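Local atomic coordinates of uncharacterized protein Rv2277c (Mycobacterium tuberculosis, PDB entry 5VUG), a protein that is of unknown function but probably hydrolyses phosphodiesters, perhaps glycerophosphodiesters, through a TIM-barrel domain. Residues A[34-46]-A[112-126]. Sequence-based numbering, arbitrary orientation.
With CA (calcium ion), chain B.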
# COMPACT_ATOMS: atom_id res chain seq x y z
N ALA A 34 -36.76 3.58 1.62
CA ALA A 34 -35.64 3.63 2.55
C ALA A 34 -36.02 4.39 3.82
O ALA A 34 -35.70 3.93 4.93
CB ALA A 34 -34.42 4.26 1.87
N VAL A 35 -36.69 5.53 3.68
CA VAL A 35 -37.21 6.24 4.86
C VAL A 35 -38.09 5.32 5.68
O VAL A 35 -37.95 5.23 6.91
CB VAL A 35 -37.96 7.52 4.44
CG1 VAL A 35 -38.56 8.21 5.67
CG2 VAL A 35 -37.04 8.48 3.70
N ALA A 36 -39.01 4.61 5.02
CA ALA A 36 -39.94 3.72 5.72
C ALA A 36 -39.21 2.58 6.42
O ALA A 36 -39.71 2.05 7.43
CB ALA A 36 -40.96 3.16 4.73
N ALA A 37 -38.03 2.19 5.92
CA ALA A 37 -37.21 1.16 6.55
C ALA A 37 -36.35 1.69 7.69
O ALA A 37 -35.55 0.93 8.25
CB ALA A 37 -36.32 0.46 5.51
N GLY A 38 -36.49 2.96 8.05
CA GLY A 38 -35.85 3.48 9.25
C GLY A 38 -34.43 3.98 9.09
O GLY A 38 -33.74 4.13 10.10
N VAL A 39 -33.98 4.25 7.87
CA VAL A 39 -32.60 4.72 7.71
C VAL A 39 -32.41 6.08 8.37
O VAL A 39 -33.35 6.86 8.55
CB VAL A 39 -32.15 4.73 6.24
CG1 VAL A 39 -32.39 3.36 5.60
CG2 VAL A 39 -32.84 5.87 5.48
N ASP A 40 -31.15 6.37 8.72
CA ASP A 40 -30.75 7.62 9.36
C ASP A 40 -30.10 8.60 8.39
O ASP A 40 -29.84 9.75 8.77
CB ASP A 40 -29.75 7.32 10.48
CG ASP A 40 -30.27 6.30 11.46
OD1 ASP A 40 -31.22 6.63 12.20
OD2 ASP A 40 -29.75 5.16 11.48
N GLY A 41 -29.80 8.17 7.18
CA GLY A 41 -29.20 9.06 6.20
C GLY A 41 -29.47 8.50 4.83
O GLY A 41 -29.77 7.31 4.67
N MSE A 42 -29.35 9.38 3.83
CA MSE A 42 -29.70 9.07 2.45
C MSE A 42 -28.52 9.46 1.54
O MSE A 42 -28.16 10.64 1.46
CB MSE A 42 -30.97 9.85 2.05
CG MSE A 42 -31.61 9.42 0.74
SE MSE A 42 -32.42 7.64 0.86
CE MSE A 42 -33.75 7.96 2.24
N TRP A 43 -27.92 8.48 0.88
CA TRP A 43 -26.79 8.71 -0.01
C TRP A 43 -27.29 8.66 -1.45
O TRP A 43 -27.82 7.64 -1.89
CB TRP A 43 -25.73 7.62 0.22
CG TRP A 43 -24.50 7.72 -0.66
CD1 TRP A 43 -24.42 7.48 -2.01
CD2 TRP A 43 -23.18 8.08 -0.23
NE1 TRP A 43 -23.13 7.67 -2.45
CE2 TRP A 43 -22.35 8.04 -1.38
CE3 TRP A 43 -22.62 8.43 1.00
CZ2 TRP A 43 -20.99 8.35 -1.33
CZ3 TRP A 43 -21.26 8.74 1.05
CH2 TRP A 43 -20.46 8.70 -0.11
N LEU A 44 -27.10 9.75 -2.19
CA LEU A 44 -27.67 9.89 -3.53
C LEU A 44 -26.58 10.32 -4.50
O LEU A 44 -25.72 11.14 -4.15
CB LEU A 44 -28.78 10.95 -3.50
CG LEU A 44 -29.92 10.73 -2.50
CD1 LEU A 44 -30.83 11.95 -2.43
CD2 LEU A 44 -30.72 9.45 -2.85
N THR A 45 -26.62 9.81 -5.73
CA THR A 45 -25.62 10.16 -6.73
C THR A 45 -26.21 11.21 -7.67
O THR A 45 -27.30 11.00 -8.21
CB THR A 45 -25.18 8.95 -7.56
OG1 THR A 45 -25.18 7.77 -6.76
CG2 THR A 45 -23.79 9.20 -8.12
N VAL A 46 -25.48 12.31 -7.88
CA VAL A 46 -26.04 13.49 -8.55
C VAL A 46 -25.24 13.80 -9.82
O VAL A 46 -24.01 13.82 -9.81
CB VAL A 46 -26.07 14.71 -7.61
CG1 VAL A 46 -26.89 15.83 -8.24
CG2 VAL A 46 -26.64 14.31 -6.24
N ALA A 112 -35.99 14.64 -5.00
CA ALA A 112 -35.42 13.73 -4.00
C ALA A 112 -35.37 14.38 -2.63
O ALA A 112 -35.71 13.74 -1.62
CB ALA A 112 -34.01 13.33 -4.44
N ILE A 113 -34.93 15.64 -2.56
CA ILE A 113 -34.90 16.36 -1.29
C ILE A 113 -36.29 16.40 -0.68
O ILE A 113 -36.47 16.14 0.52
CB ILE A 113 -34.32 17.78 -1.50
CG1 ILE A 113 -32.84 17.68 -1.85
CG2 ILE A 113 -34.54 18.66 -0.27
CD1 ILE A 113 -32.26 18.95 -2.41
N GLY A 114 -37.30 16.71 -1.50
CA GLY A 114 -38.67 16.77 -1.01
C GLY A 114 -39.23 15.44 -0.55
O GLY A 114 -40.19 15.42 0.24
N ALA A 115 -38.66 14.33 -1.03
CA ALA A 115 -39.10 12.99 -0.63
C ALA A 115 -38.43 12.53 0.65
O ALA A 115 -38.63 11.38 1.05
CB ALA A 115 -38.81 11.98 -1.75
N THR A 116 -37.64 13.38 1.29
CA THR A 116 -37.00 13.00 2.54
C THR A 116 -37.49 13.89 3.67
O THR A 116 -37.85 15.06 3.44
CB THR A 116 -35.47 13.07 2.46
OG1 THR A 116 -35.06 14.41 2.14
CG2 THR A 116 -34.93 12.13 1.40
N PRO A 117 -37.53 13.38 4.89
CA PRO A 117 -38.04 14.16 6.02
C PRO A 117 -37.03 15.22 6.44
O PRO A 117 -35.84 15.14 6.10
CB PRO A 117 -38.24 13.11 7.12
CG PRO A 117 -37.31 12.02 6.76
CD PRO A 117 -37.26 11.98 5.26
N PRO A 118 -37.48 16.24 7.20
CA PRO A 118 -36.61 17.40 7.45
C PRO A 118 -35.40 17.10 8.31
O PRO A 118 -34.43 17.86 8.27
CB PRO A 118 -37.55 18.39 8.15
CG PRO A 118 -38.65 17.52 8.73
CD PRO A 118 -38.83 16.43 7.73
N ASP A 119 -35.43 16.00 9.07
CA ASP A 119 -34.30 15.62 9.90
C ASP A 119 -33.24 14.82 9.15
O ASP A 119 -32.19 14.55 9.73
CB ASP A 119 -34.82 14.70 11.00
CG ASP A 119 -35.51 13.49 10.42
OD1 ASP A 119 -36.68 13.63 9.99
OD2 ASP A 119 -34.87 12.42 10.33
N MSE A 120 -33.49 14.40 7.92
CA MSE A 120 -32.57 13.43 7.35
C MSE A 120 -31.36 14.00 6.63
O MSE A 120 -31.47 14.84 5.72
CB MSE A 120 -33.25 12.40 6.48
CG MSE A 120 -32.31 11.22 6.17
SE MSE A 120 -33.30 10.01 5.25
CE MSE A 120 -34.39 9.41 6.72
N THR A 121 -30.20 13.51 7.05
CA THR A 121 -28.95 13.93 6.44
C THR A 121 -28.84 13.31 5.06
O THR A 121 -29.09 12.11 4.88
CB THR A 121 -27.78 13.48 7.32
OG1 THR A 121 -27.97 13.98 8.66
CG2 THR A 121 -26.46 14.01 6.76
N LEU A 122 -28.48 14.14 4.08
CA LEU A 122 -28.28 13.70 2.71
C LEU A 122 -26.79 13.74 2.41
O LEU A 122 -26.11 14.74 2.69
CB LEU A 122 -28.99 14.66 1.75
CG LEU A 122 -30.46 14.96 2.07
CD1 LEU A 122 -31.04 15.91 1.05
CD2 LEU A 122 -31.26 13.65 2.13
N PHE A 123 -26.28 12.66 1.84
CA PHE A 123 -24.92 12.60 1.33
C PHE A 123 -25.02 12.58 -0.18
O PHE A 123 -25.63 11.67 -0.75
CB PHE A 123 -24.20 11.36 1.86
CG PHE A 123 -24.08 11.35 3.36
CD1 PHE A 123 -23.00 11.96 3.99
CD2 PHE A 123 -25.09 10.81 4.14
CE1 PHE A 123 -22.89 11.97 5.38
CE2 PHE A 123 -25.00 10.83 5.53
CZ PHE A 123 -23.90 11.41 6.15
N LEU A 124 -24.49 13.62 -0.83
CA LEU A 124 -24.66 13.82 -2.26
C LEU A 124 -23.32 13.54 -2.92
O LEU A 124 -22.37 14.31 -2.77
CB LEU A 124 -25.10 15.25 -2.54
CG LEU A 124 -26.39 15.66 -1.82
CD1 LEU A 124 -26.79 17.09 -2.21
CD2 LEU A 124 -27.52 14.68 -2.11
N ASP A 125 -23.25 12.43 -3.65
CA ASP A 125 -22.02 12.00 -4.31
C ASP A 125 -21.99 12.61 -5.71
O ASP A 125 -22.82 12.29 -6.56
CB ASP A 125 -21.97 10.47 -4.38
CG ASP A 125 -20.68 9.95 -5.02
OD1 ASP A 125 -19.67 10.71 -5.07
OD2 ASP A 125 -20.67 8.79 -5.48
N LEU A 126 -21.04 13.51 -5.93
CA LEU A 126 -20.94 14.23 -7.20
C LEU A 126 -19.81 13.69 -8.07
O LEU A 126 -18.69 13.51 -7.58
CB LEU A 126 -20.72 15.72 -6.94
CG LEU A 126 -21.93 16.65 -6.73
CD1 LEU A 126 -22.86 16.18 -5.63
CD2 LEU A 126 -21.46 18.07 -6.48
CA CA B . -30.26 13.99 10.87
O HOH W 1 -30.06 12.03 9.55
O HOH W 2 -22.83 7.25 -5.33
O HOH W 3 -32.00 12.65 11.99
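Trp43 lays its indole across Phe123 and Asp125 of the neighbouring strand. With CG anti to the backbone N (chi1 179°), the indole is carried over to that strand, where CE3 meets Phe123 CB at 3.4 Å, the two side chains roughly perpendicular, while NE1 passes Asp125 CB at 3.6 Å. One indole face also lies over Phe123 O, offset toward the rim. Asp125 crosses the indole obliquely, its carboxylate plane turned 56° from the ring, and the polar groups are joined through a water. In the indole plane, this water accepts from Trp43 NE1 at 2.9 Å, donates to Asp125 OD2 and also bonds Thr45 OG1, so three side chains of one sheet face share it. His16, Tyr154 and Phe249 add further aromatic contacts to Trp43.

Beneath them, strands 41-46 and 121-125 run parallel at 19°. Five backbone hydrogen bonds join Met42, Leu44 and Val46 to Thr121, Phe123 and Asp125; Leu44 N to Phe123 O, 2.8 Å, points almost straight down the carbonyl bond.

On the other face, Leu44 CD1 packs on Ala112 CB of helix 109-114, and Met42 CE lies 3.7 Å from Met120 SE, both residues being selenomethionines. The bend of Met120 at chi3 (-72°) brings its CE within 3.3 Å of Val39 O. Toward the strand starts, Val35 CG2 of helix 28-36 meets Pro117 CD tip to tip. At these N-terminal ends, away from the C-terminal end where TIM barrels carry their active sites, a calcium ion binds Asp119 O at 2.3 Å and two waters, one accepting from Thr121 N.

Parallel neighbouring strands with helices packed outside are characteristic of a TIM barrel; here Trp43, Phe123 and Asp125 line the inner face, with Trp43 beside a bound glycerol, consistent with a pocket for a glycerol-containing substrate.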